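Local coordinates for tyrosine-protein kinase receptor torso (Bombyx mori, PDB 5AOQ) that binds the neurohormone PTTH through its extracellular region and signals as a probable receptor tyrosine kinase, helping to start metamorphosis, at residues T48-T53 / Q132-G137; S60-R65 / I120-L125; R73-P78 / N105-L110; E80-F85 / F98-P103. One frame throughout, in Å; residues are numbered along the deposited sequence.

Contact 1: T48-T53 / Q132-G137; sequences TNFEET and QDWMEG
Side chains from a loop pack here against the start of an outermost strand of the first fibronectin type III (FN3) domain. The loop holding T48-T53 follows helix 27-38, and Q132-G137 enters strand 134-140, which borders the four-stranded sheet of the sandwich. The loop is shaped by an Asx turn: OD1 of N49 accepts from the backbone N of E51 at 2.9 Å, the donor lying in the plane of the side-chain carbonyl, and a weaker bond comes from the N of E52. Asparagine suits this place because its short amide can reach the backbone N-H groups two and three residues further on. T53 closes the bend with its OG1, which donates to the N49 carbonyl O at 2.8 Å. Its other branch, CG2, stands anti to the backbone N and faces the approach to the strand, 3.3 Å from the Q132 carbonyl O and 4.0 Å from CD1 of W134. An alanine here would lose both OG1 and CG2, and would probably loosen the loop's turn as well as its seat beside the tryptophan. F50 and W134, both buried, are large apolar residues fit for the interior; V30 of helix 27-38 touches F50, and L84 of strand 83-88 touches both. The two ring systems meet edge against edge, CE1 of F50 lying 3.6 Å from CZ2 of W134.

Contact 2: S60-R65 / I120-L125; sequences STVKVR and IWSTYL
The two sheets of the FN3 sandwich approach each other here: S60-R65 runs into strand 63-68 of the three-stranded sheet, and I120-L125 lies on strand 118-124 of the four-stranded one. Belonging to different sheets, the segments meet through side chains; their touching parts run 128° apart. The close part combines a hydroxyl pair with a small apolar patch. S60 and S122 join OG to OG in a hydrogen bond of 2.5 Å; S60 carries its OG anti to its backbone N, whereas S122 holds its own between N and the carbonyl carbon. Beside them V62 turns CG2 onto CB of S122 at 3.9 Å, and F74 and F85 cover it from the flanking strands. V64 reaches the end of I120 with CG2, 3.6 Å from CD1, the isoleucine being able to extend so far because its CD1 is carried out anti along the chain (chi2 171°). Short branched side chains suit such a junction, packing between the sheets with few torsions to freeze. The outer side is looser. Exposed T61 brings OG1 only to 4.4 Å from OH of Y124, and K63 points away from the other strand, as suits a charged chain at the surface. The buried S122 OG thus has its polar need met by S60 OG, either of which could be the donor, so that a hydroxyl can be buried beside the valines.

Contact 3: R73-P78 / N105-L110; sequences RFETEP and NVFGEL
Side chains alternate across the antiparallel pair of strands 71-75 and 107-111, with R73, E75, F107 and E109 on one face and F74 on the other. R73 and E109, opposite each other, lie side by side and point the same way, with guanidinium and carboxylate planes 83° apart. The hydrogen bond within their salt bridge is weak, because NE lies 3.5 Å from OE2; the stronger partners lie beyond, D190 for NH2 of R73 and K204 for OE1 of E109. E75 and F107 also run alongside each other, CG of E75 sitting over one face of the ring, 4.3 Å from its centroid, while its OE1 turns to R65. On the reverse face the F74 ring folds back over G108, whose CA lies 4.2 Å from the centroid and 18° off the normal. Glycine suits this place, since a CB would run into the ring. CE2 of F74 then meets CD1 of L110 at 3.4 Å. Two nearly straight backbone bonds hold F74 to G108, N to O at 2.8 Å and O to N at 2.9 Å, and T76 N adds a third to V106 O. The charged face belongs to the junction with the second FN3 domain, where D190 and K204 are implicated in PTTH binding; E109 also packs on E28 of the hormone chain, placing this strand pair beside the receptor's ligand site.

Contact 4: E80-F85 / F98-P103; sequences EHWQLF and FTLIEP
A beta hairpin of the first FN3 domain, formed by strands 83-88 and 98-101 at one border of the four-stranded sheet, is held together here. Backbone bonds set the register. Q83 and I101 form one hydrogen-bonded pair, Q83 N giving to I101 O at 2.9 Å and I101 N returning a bond to Q83 O. F85 and T99 form the next, F85 N giving to T99 O at 2.8 Å almost along the C=O axis. L84 and L100, the non-hydrogen-bonded pair between them, project to the opposite face. CH-pi contacts dominate beyond the strand end. The W82 indole, a broad flat surface, receives P103 CD on one face, 3.5 Å from the centroid of its five-membered ring and 4° off the normal, and on the same face E102 CA lies 3.8 Å from the centroid of the six-membered ring. Proline suits this role: its CD methylene adjoins the ring nitrogen, which polarises the C-H bonds, and the rigid ring presents it squarely to the indole. Y37 of helix 27-38 meets the indole edge-to-face. An alanine here would remove the ring over which P103 and E102 lie, and would probably loosen the turn out of strand 98-101 and its fit to the helix. Apolar side chains also meet on both faces of the hairpin. The leucines cross obliquely, L84 CD1 touching L100 CD2 at 3.5 Å, with F50 lying against L84. On the other face the flat, buried F85 ring crosses I101 obliquely, CE1 being 3.5 Å from the isoleucine CD1, while the T99 carbonyl O lies at the ring's edge, in its plane.

In the fold
All four contacts lie in the first FN3 domain and are nested along the chain: contact 4 inside contact 3, that inside contact 2, and contact 1 outermost. Contacts 1, 2 and 4 reach the four-stranded sheet, whose order is 98-101, 83-88, 118-124, 134-140; contact 3 lies in the three-stranded sheet, which contact 2 joins to the other. Contacts 2 and 4 each touch all the others; the centre of contact 2 is about 8 Å from that of contact 3, 9 Å from contact 4 and 12 Å from contact 1. Contacts 1 and 3 do not touch, their nearest atoms about 9 Å apart, so the loop-packed border is separate from the strands that face the hormone-binding second domain.

Contact 1: T48-T53 / Q132-G137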
# COMPACT_ATOMS: atom_id res chain seq x y z
N THR A 48 11.30 -13.79 -23.24
CA THR A 48 9.90 -13.51 -23.54
C THR A 48 9.81 -12.32 -24.50
O THR A 48 10.24 -11.21 -24.17
CB THR A 48 9.09 -13.20 -22.27
OG1 THR A 48 9.27 -14.25 -21.31
CG2 THR A 48 7.61 -13.06 -22.60
N ASN A 49 9.26 -12.58 -25.67
CA ASN A 49 9.12 -11.57 -26.72
C ASN A 49 7.70 -11.57 -27.29
O ASN A 49 7.28 -12.54 -27.92
CB ASN A 49 10.14 -11.84 -27.84
CG ASN A 49 10.35 -10.64 -28.75
OD1 ASN A 49 9.42 -9.88 -29.02
ND2 ASN A 49 11.57 -10.48 -29.23
N PHE A 50 6.98 -10.49 -27.05
CA PHE A 50 5.60 -10.38 -27.52
C PHE A 50 5.52 -9.97 -28.99
O PHE A 50 4.49 -10.17 -29.64
CB PHE A 50 4.82 -9.37 -26.67
CG PHE A 50 4.41 -9.90 -25.33
CD1 PHE A 50 3.21 -10.57 -25.17
CD2 PHE A 50 5.23 -9.73 -24.22
CE1 PHE A 50 2.83 -11.05 -23.94
CE2 PHE A 50 4.85 -10.21 -22.99
CZ PHE A 50 3.65 -10.87 -22.85
N GLU A 51 6.60 -9.40 -29.50
CA GLU A 51 6.62 -8.90 -30.87
C GLU A 51 7.01 -10.00 -31.86
O GLU A 51 6.84 -9.84 -33.07
CB GLU A 51 7.57 -7.71 -30.97
CG GLU A 51 7.02 -6.45 -30.30
CD GLU A 51 7.99 -5.29 -30.32
OE1 GLU A 51 9.15 -5.47 -29.91
OE2 GLU A 51 7.58 -4.18 -30.74
N GLU A 52 7.53 -11.11 -31.34
CA GLU A 52 7.91 -12.25 -32.17
C GLU A 52 6.86 -13.35 -32.13
O GLU A 52 7.02 -14.40 -32.75
CB GLU A 52 9.26 -12.82 -31.73
CG GLU A 52 10.45 -11.91 -32.02
CD GLU A 52 11.77 -12.57 -31.68
OE1 GLU A 52 11.77 -13.52 -30.87
OE2 GLU A 52 12.81 -12.12 -32.20
N THR A 53 5.78 -13.12 -31.39
CA THR A 53 4.72 -14.11 -31.23
C THR A 53 3.64 -13.93 -32.28
O THR A 53 3.32 -12.80 -32.67
CB THR A 53 4.09 -14.03 -29.83
OG1 THR A 53 5.12 -13.98 -28.84
CG2 THR A 53 3.20 -15.24 -29.57
N GLN A 132 4.19 -18.89 -27.23
CA GLN A 132 3.69 -19.50 -28.46
C GLN A 132 2.48 -18.70 -28.92
O GLN A 132 1.92 -17.91 -28.15
CB GLN A 132 3.34 -20.97 -28.26
CG GLN A 132 2.18 -21.25 -27.31
CD GLN A 132 1.96 -22.73 -27.10
OE1 GLN A 132 0.84 -23.23 -27.23
NE2 GLN A 132 3.03 -23.45 -26.76
N ASP A 133 2.09 -18.88 -30.18
CA ASP A 133 1.09 -18.04 -30.82
C ASP A 133 -0.22 -17.93 -30.04
O ASP A 133 -0.69 -18.90 -29.45
CB ASP A 133 0.82 -18.56 -32.24
CG ASP A 133 2.06 -18.54 -33.11
OD1 ASP A 133 3.17 -18.50 -32.56
OD2 ASP A 133 1.91 -18.57 -34.35
N TRP A 134 -0.79 -16.73 -30.04
CA TRP A 134 -2.02 -16.44 -29.31
C TRP A 134 -3.20 -17.26 -29.81
O TRP A 134 -3.31 -17.55 -31.00
CB TRP A 134 -2.35 -14.94 -29.40
CG TRP A 134 -1.37 -14.07 -28.67
CD1 TRP A 134 -0.31 -13.41 -29.20
CD2 TRP A 134 -1.37 -13.78 -27.27
NE1 TRP A 134 0.36 -12.71 -28.22
CE2 TRP A 134 -0.28 -12.93 -27.02
CE3 TRP A 134 -2.19 -14.15 -26.20
CZ2 TRP A 134 0.02 -12.44 -25.75
CZ3 TRP A 134 -1.89 -13.67 -24.94
CH2 TRP A 134 -0.80 -12.83 -24.73
N MET A 135 -4.09 -17.62 -28.88
CA MET A 135 -5.30 -18.36 -29.21
C MET A 135 -6.53 -17.51 -28.91
O MET A 135 -6.66 -16.96 -27.82
CB MET A 135 -5.36 -19.68 -28.44
CG MET A 135 -4.19 -20.60 -28.73
SD MET A 135 -4.38 -22.24 -28.01
CE MET A 135 -2.83 -22.99 -28.49
N GLU A 136 -7.42 -17.41 -29.89
CA GLU A 136 -8.59 -16.55 -29.79
C GLU A 136 -9.59 -17.09 -28.77
O GLU A 136 -9.99 -18.25 -28.84
CB GLU A 136 -9.25 -16.41 -31.17
CG GLU A 136 -10.26 -15.29 -31.28
CD GLU A 136 -10.70 -15.05 -32.71
OE1 GLU A 136 -10.40 -15.90 -33.58
OE2 GLU A 136 -11.33 -14.00 -32.98
N GLY A 137 -9.99 -16.22 -27.84
CA GLY A 137 -10.92 -16.59 -26.79
C GLY A 137 -12.28 -15.97 -27.01
O GLY A 137 -12.59 -15.53 -28.12

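Contact 2: S60-R65 / I120-L125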
# COMPACT_ATOMS: atom_id res chain seq x y z
N SER A 60 -9.26 -20.77 -28.42
CA SER A 60 -8.84 -20.97 -27.04
C SER A 60 -9.85 -21.83 -26.28
O SER A 60 -11.06 -21.75 -26.52
CB SER A 60 -8.68 -19.62 -26.35
OG SER A 60 -7.99 -19.78 -25.12
N THR A 61 -9.35 -22.66 -25.37
CA THR A 61 -10.20 -23.55 -24.59
C THR A 61 -10.73 -22.86 -23.34
O THR A 61 -11.47 -23.46 -22.55
CB THR A 61 -9.45 -24.83 -24.16
OG1 THR A 61 -8.35 -24.49 -23.31
CG2 THR A 61 -8.93 -25.58 -25.38
N VAL A 62 -10.35 -21.60 -23.15
CA VAL A 62 -10.78 -20.82 -21.99
C VAL A 62 -12.30 -20.74 -21.91
O VAL A 62 -12.98 -20.75 -22.94
CB VAL A 62 -10.18 -19.40 -22.03
CG1 VAL A 62 -10.73 -18.53 -20.90
CG2 VAL A 62 -8.67 -19.46 -21.96
N LYS A 63 -12.81 -20.68 -20.69
CA LYS A 63 -14.24 -20.50 -20.45
C LYS A 63 -14.49 -19.48 -19.35
O LYS A 63 -13.95 -19.59 -18.25
CB LYS A 63 -14.90 -21.83 -20.08
CG LYS A 63 -15.76 -22.45 -21.18
CD LYS A 63 -16.93 -21.56 -21.59
CE LYS A 63 -17.86 -21.25 -20.42
NZ LYS A 63 -19.04 -20.45 -20.84
N VAL A 64 -15.31 -18.48 -19.66
CA VAL A 64 -15.70 -17.48 -18.68
C VAL A 64 -16.73 -18.07 -17.71
O VAL A 64 -17.84 -18.41 -18.12
CB VAL A 64 -16.30 -16.23 -19.35
CG1 VAL A 64 -16.71 -15.20 -18.29
CG2 VAL A 64 -15.31 -15.62 -20.33
N ARG A 65 -16.35 -18.20 -16.45
CA ARG A 65 -17.24 -18.73 -15.43
C ARG A 65 -18.00 -17.62 -14.71
O ARG A 65 -19.19 -17.74 -14.46
CB ARG A 65 -16.46 -19.57 -14.41
CG ARG A 65 -15.78 -20.80 -15.00
CD ARG A 65 -16.79 -21.74 -15.66
NE ARG A 65 -16.18 -22.98 -16.12
CZ ARG A 65 -16.84 -23.94 -16.76
NH1 ARG A 65 -18.14 -23.82 -17.00
NH2 ARG A 65 -16.20 -25.04 -17.14
N ILE A 120 -10.64 -12.04 -24.68
CA ILE A 120 -9.63 -12.80 -23.96
C ILE A 120 -8.70 -13.49 -24.96
O ILE A 120 -9.15 -14.05 -25.95
CB ILE A 120 -10.25 -13.86 -23.04
CG1 ILE A 120 -11.33 -13.23 -22.14
CG2 ILE A 120 -9.18 -14.54 -22.20
CD1 ILE A 120 -12.15 -14.24 -21.36
N TRP A 121 -7.40 -13.43 -24.68
CA TRP A 121 -6.41 -14.16 -25.47
C TRP A 121 -5.45 -14.90 -24.54
O TRP A 121 -4.94 -14.32 -23.58
CB TRP A 121 -5.65 -13.22 -26.40
CG TRP A 121 -6.47 -12.69 -27.53
CD1 TRP A 121 -7.31 -11.61 -27.49
CD2 TRP A 121 -6.55 -13.21 -28.86
NE1 TRP A 121 -7.90 -11.42 -28.72
CE2 TRP A 121 -7.45 -12.39 -29.58
CE3 TRP A 121 -5.94 -14.29 -29.51
CZ2 TRP A 121 -7.76 -12.62 -30.92
CZ3 TRP A 121 -6.25 -14.51 -30.84
CH2 TRP A 121 -7.15 -13.68 -31.53
N SER A 122 -5.22 -16.17 -24.85
CA SER A 122 -4.44 -17.06 -23.98
C SER A 122 -3.15 -17.54 -24.65
O SER A 122 -3.05 -17.60 -25.87
CB SER A 122 -5.28 -18.27 -23.57
OG SER A 122 -5.60 -19.09 -24.68
N THR A 123 -2.16 -17.87 -23.82
CA THR A 123 -0.88 -18.41 -24.31
C THR A 123 -0.25 -19.37 -23.30
O THR A 123 -0.46 -19.24 -22.10
CB THR A 123 0.12 -17.27 -24.60
OG1 THR A 123 -0.38 -16.44 -25.64
CG2 THR A 123 1.49 -17.81 -25.01
N TYR A 124 0.51 -20.33 -23.82
CA TYR A 124 1.33 -21.20 -22.99
C TYR A 124 2.79 -20.73 -23.00
O TYR A 124 3.36 -20.49 -24.07
CB TYR A 124 1.24 -22.65 -23.47
CG TYR A 124 -0.16 -23.23 -23.39
CD1 TYR A 124 -0.66 -23.70 -22.19
CD2 TYR A 124 -0.97 -23.29 -24.52
CE1 TYR A 124 -1.93 -24.23 -22.11
CE2 TYR A 124 -2.24 -23.82 -24.44
CZ TYR A 124 -2.72 -24.29 -23.24
OH TYR A 124 -3.99 -24.81 -23.15
N LEU A 125 3.38 -20.61 -21.82
CA LEU A 125 4.74 -20.12 -21.68
C LEU A 125 5.76 -21.25 -21.65
O LEU A 125 5.49 -22.32 -21.12
CB LEU A 125 4.88 -19.27 -20.41
CG LEU A 125 4.34 -17.84 -20.48
CD1 LEU A 125 4.18 -17.27 -19.08
CD2 LEU A 125 5.27 -16.98 -21.31

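Contact 3: R73-P78 / N105-L110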
# COMPACT_ATOMS: atom_id res chain seq x y z
N ARG A 73 -13.66 -13.85 -13.97
CA ARG A 73 -13.05 -15.09 -13.49
C ARG A 73 -13.33 -16.26 -14.43
O ARG A 73 -14.49 -16.57 -14.71
CB ARG A 73 -13.55 -15.40 -12.08
CG ARG A 73 -13.14 -14.34 -11.09
CD ARG A 73 -13.76 -14.56 -9.74
NE ARG A 73 -13.61 -13.38 -8.90
CZ ARG A 73 -14.10 -13.27 -7.67
NH1 ARG A 73 -14.79 -14.26 -7.13
NH2 ARG A 73 -13.90 -12.15 -6.99
N PHE A 74 -12.27 -16.89 -14.90
CA PHE A 74 -12.37 -17.94 -15.91
C PHE A 74 -11.66 -19.23 -15.51
O PHE A 74 -10.85 -19.25 -14.57
CB PHE A 74 -11.80 -17.44 -17.24
CG PHE A 74 -10.39 -16.95 -17.14
CD1 PHE A 74 -9.33 -17.83 -17.30
CD2 PHE A 74 -10.12 -15.62 -16.87
CE1 PHE A 74 -8.02 -17.38 -17.20
CE2 PHE A 74 -8.82 -15.17 -16.77
CZ PHE A 74 -7.77 -16.05 -16.93
N GLU A 75 -11.96 -20.29 -16.25
CA GLU A 75 -11.37 -21.61 -16.04
C GLU A 75 -10.62 -22.08 -17.28
O GLU A 75 -11.01 -21.75 -18.41
CB GLU A 75 -12.45 -22.63 -15.67
CG GLU A 75 -11.91 -24.02 -15.35
CD GLU A 75 -13.01 -25.05 -15.19
OE1 GLU A 75 -14.20 -24.67 -15.28
OE2 GLU A 75 -12.68 -26.24 -14.99
N THR A 76 -9.55 -22.83 -17.06
CA THR A 76 -8.77 -23.40 -18.15
C THR A 76 -8.57 -24.90 -17.94
O THR A 76 -8.94 -25.44 -16.89
CB THR A 76 -7.39 -22.74 -18.25
OG1 THR A 76 -6.52 -23.26 -17.24
CG2 THR A 76 -7.52 -21.24 -18.09
N GLU A 77 -8.00 -25.56 -18.93
CA GLU A 77 -7.65 -26.96 -18.80
C GLU A 77 -6.27 -27.04 -18.14
O GLU A 77 -5.41 -26.21 -18.41
CB GLU A 77 -7.65 -27.64 -20.17
CG GLU A 77 -9.04 -27.70 -20.80
CD GLU A 77 -9.04 -28.36 -22.16
OE1 GLU A 77 -7.97 -28.45 -22.80
OE2 GLU A 77 -10.13 -28.79 -22.61
N PRO A 78 -6.07 -28.04 -17.27
CA PRO A 78 -4.80 -28.13 -16.53
C PRO A 78 -3.61 -28.33 -17.46
O PRO A 78 -3.56 -29.32 -18.18
CB PRO A 78 -5.01 -29.34 -15.62
CG PRO A 78 -6.03 -30.17 -16.32
CD PRO A 78 -6.94 -29.19 -16.99
N ASN A 105 -2.77 -25.44 -11.89
CA ASN A 105 -3.93 -24.66 -11.50
C ASN A 105 -4.75 -24.35 -12.75
O ASN A 105 -4.20 -24.30 -13.85
CB ASN A 105 -3.51 -23.37 -10.79
CG ASN A 105 -4.61 -22.81 -9.90
OD1 ASN A 105 -5.80 -22.96 -10.19
ND2 ASN A 105 -4.21 -22.17 -8.81
N VAL A 106 -6.05 -24.14 -12.58
CA VAL A 106 -6.97 -24.03 -13.72
C VAL A 106 -7.85 -22.78 -13.69
O VAL A 106 -8.41 -22.40 -14.72
CB VAL A 106 -7.88 -25.27 -13.80
CG1 VAL A 106 -7.08 -26.50 -14.16
CG2 VAL A 106 -8.63 -25.47 -12.49
N PHE A 107 -7.97 -22.15 -12.52
CA PHE A 107 -8.81 -20.96 -12.39
C PHE A 107 -7.98 -19.69 -12.41
O PHE A 107 -6.87 -19.65 -11.86
CB PHE A 107 -9.62 -21.03 -11.10
CG PHE A 107 -10.79 -21.98 -11.17
CD1 PHE A 107 -11.94 -21.62 -11.85
CD2 PHE A 107 -10.73 -23.23 -10.57
CE1 PHE A 107 -13.01 -22.49 -11.93
CE2 PHE A 107 -11.80 -24.10 -10.65
CZ PHE A 107 -12.94 -23.73 -11.33
N GLY A 108 -8.51 -18.65 -13.05
CA GLY A 108 -7.82 -17.37 -13.13
C GLY A 108 -8.75 -16.18 -13.16
O GLY A 108 -9.95 -16.32 -13.41
N GLU A 109 -8.20 -14.99 -12.91
CA GLU A 109 -8.98 -13.76 -12.88
C GLU A 109 -8.31 -12.62 -13.65
O GLU A 109 -7.09 -12.47 -13.63
CB GLU A 109 -9.22 -13.32 -11.43
CG GLU A 109 -10.10 -12.09 -11.30
CD GLU A 109 -10.29 -11.65 -9.86
OE1 GLU A 109 -9.48 -12.06 -9.00
OE2 GLU A 109 -11.26 -10.91 -9.59
N LEU A 110 -9.14 -11.81 -14.30
CA LEU A 110 -8.70 -10.64 -15.05
C LEU A 110 -9.51 -9.41 -14.64
O LEU A 110 -10.74 -9.45 -14.62
CB LEU A 110 -8.86 -10.87 -16.55
CG LEU A 110 -7.78 -11.73 -17.21
CD1 LEU A 110 -8.29 -12.33 -18.51
CD2 LEU A 110 -6.53 -10.90 -17.46

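Contact 4: E80-F85 / F98-P103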
# COMPACT_ATOMS: atom_id res chain seq x y z
N GLU A 80 0.73 -28.34 -18.02
CA GLU A 80 2.03 -28.53 -17.40
C GLU A 80 2.85 -27.24 -17.43
O GLU A 80 3.74 -27.05 -16.60
CB GLU A 80 2.79 -29.66 -18.11
CG GLU A 80 3.03 -29.41 -19.59
CD GLU A 80 3.73 -30.57 -20.27
OE1 GLU A 80 4.01 -31.58 -19.59
OE2 GLU A 80 4.00 -30.47 -21.49
N HIS A 81 2.54 -26.37 -18.39
CA HIS A 81 3.26 -25.12 -18.55
C HIS A 81 2.51 -23.95 -17.92
O HIS A 81 1.33 -24.07 -17.58
CB HIS A 81 3.48 -24.82 -20.04
CG HIS A 81 3.94 -26.00 -20.84
ND1 HIS A 81 5.22 -26.51 -20.74
CD2 HIS A 81 3.30 -26.76 -21.75
CE1 HIS A 81 5.34 -27.54 -21.56
NE2 HIS A 81 4.19 -27.71 -22.18
N TRP A 82 3.20 -22.83 -17.75
CA TRP A 82 2.56 -21.59 -17.33
C TRP A 82 1.57 -21.16 -18.39
O TRP A 82 1.71 -21.53 -19.56
CB TRP A 82 3.60 -20.49 -17.10
CG TRP A 82 4.15 -20.45 -15.72
CD1 TRP A 82 5.19 -21.18 -15.23
CD2 TRP A 82 3.71 -19.61 -14.65
NE1 TRP A 82 5.42 -20.86 -13.92
CE2 TRP A 82 4.52 -19.90 -13.53
CE3 TRP A 82 2.70 -18.65 -14.52
CZ2 TRP A 82 4.36 -19.26 -12.31
CZ3 TRP A 82 2.54 -18.02 -13.30
CH2 TRP A 82 3.36 -18.32 -12.21
N GLN A 83 0.57 -20.38 -18.00
CA GLN A 83 -0.37 -19.82 -18.96
C GLN A 83 -0.54 -18.32 -18.78
O GLN A 83 -0.76 -17.84 -17.67
CB GLN A 83 -1.73 -20.52 -18.86
CG GLN A 83 -1.67 -22.02 -19.10
CD GLN A 83 -3.04 -22.66 -19.12
OE1 GLN A 83 -3.31 -23.62 -18.40
NE2 GLN A 83 -3.93 -22.12 -19.95
N LEU A 84 -0.45 -17.58 -19.89
CA LEU A 84 -0.65 -16.14 -19.90
C LEU A 84 -1.97 -15.78 -20.56
O LEU A 84 -2.32 -16.35 -21.60
CB LEU A 84 0.51 -15.44 -20.62
CG LEU A 84 0.35 -13.93 -20.87
CD1 LEU A 84 0.22 -13.16 -19.57
CD2 LEU A 84 1.52 -13.42 -21.69
N PHE A 85 -2.69 -14.85 -19.94
CA PHE A 85 -3.98 -14.40 -20.45
C PHE A 85 -4.05 -12.89 -20.50
O PHE A 85 -3.56 -12.21 -19.60
CB PHE A 85 -5.11 -14.94 -19.57
CG PHE A 85 -5.13 -16.43 -19.50
CD1 PHE A 85 -4.28 -17.10 -18.63
CD2 PHE A 85 -5.98 -17.17 -20.30
CE1 PHE A 85 -4.29 -18.47 -18.57
CE2 PHE A 85 -5.99 -18.54 -20.23
CZ PHE A 85 -5.14 -19.19 -19.37
N PHE A 98 -3.98 -8.25 -17.79
CA PHE A 98 -3.47 -9.60 -18.00
C PHE A 98 -3.42 -10.41 -16.72
O PHE A 98 -3.52 -9.86 -15.62
CB PHE A 98 -2.07 -9.54 -18.62
CG PHE A 98 -1.00 -9.22 -17.63
CD1 PHE A 98 -0.71 -7.90 -17.31
CD2 PHE A 98 -0.27 -10.22 -17.01
CE1 PHE A 98 0.27 -7.59 -16.39
CE2 PHE A 98 0.72 -9.92 -16.09
CZ PHE A 98 0.99 -8.60 -15.79
N THR A 99 -3.27 -11.72 -16.86
CA THR A 99 -3.06 -12.60 -15.71
C THR A 99 -2.28 -13.85 -16.11
O THR A 99 -2.40 -14.35 -17.23
CB THR A 99 -4.39 -13.02 -15.06
OG1 THR A 99 -4.12 -13.78 -13.87
CG2 THR A 99 -5.23 -13.85 -16.01
N LEU A 100 -1.46 -14.33 -15.17
CA LEU A 100 -0.62 -15.50 -15.38
C LEU A 100 -1.06 -16.68 -14.52
O LEU A 100 -0.87 -16.67 -13.31
CB LEU A 100 0.84 -15.16 -15.08
CG LEU A 100 1.56 -14.39 -16.18
CD1 LEU A 100 2.83 -13.80 -15.63
CD2 LEU A 100 1.88 -15.32 -17.34
N ILE A 101 -1.64 -17.70 -15.15
CA ILE A 101 -2.04 -18.90 -14.44
C ILE A 101 -0.86 -19.85 -14.28
O ILE A 101 -0.24 -20.28 -15.26
CB ILE A 101 -3.21 -19.62 -15.15
CG1 ILE A 101 -4.48 -18.78 -15.03
CG2 ILE A 101 -3.42 -21.03 -14.57
CD1 ILE A 101 -5.74 -19.43 -15.57
N GLU A 102 -0.55 -20.14 -13.02
CA GLU A 102 0.48 -21.11 -12.65
C GLU A 102 0.10 -22.50 -13.15
O GLU A 102 -1.09 -22.84 -13.17
CB GLU A 102 0.66 -21.11 -11.13
CG GLU A 102 1.80 -21.97 -10.60
CD GLU A 102 1.89 -21.96 -9.09
OE1 GLU A 102 1.18 -21.15 -8.46
OE2 GLU A 102 2.67 -22.76 -8.53
N PRO A 103 1.09 -23.32 -13.56
CA PRO A 103 0.79 -24.67 -14.05
C PRO A 103 -0.06 -25.50 -13.08
O PRO A 103 -0.08 -25.22 -11.89
CB PRO A 103 2.18 -25.30 -14.24
CG PRO A 103 3.14 -24.39 -13.53
CD PRO A 103 2.53 -23.03 -13.64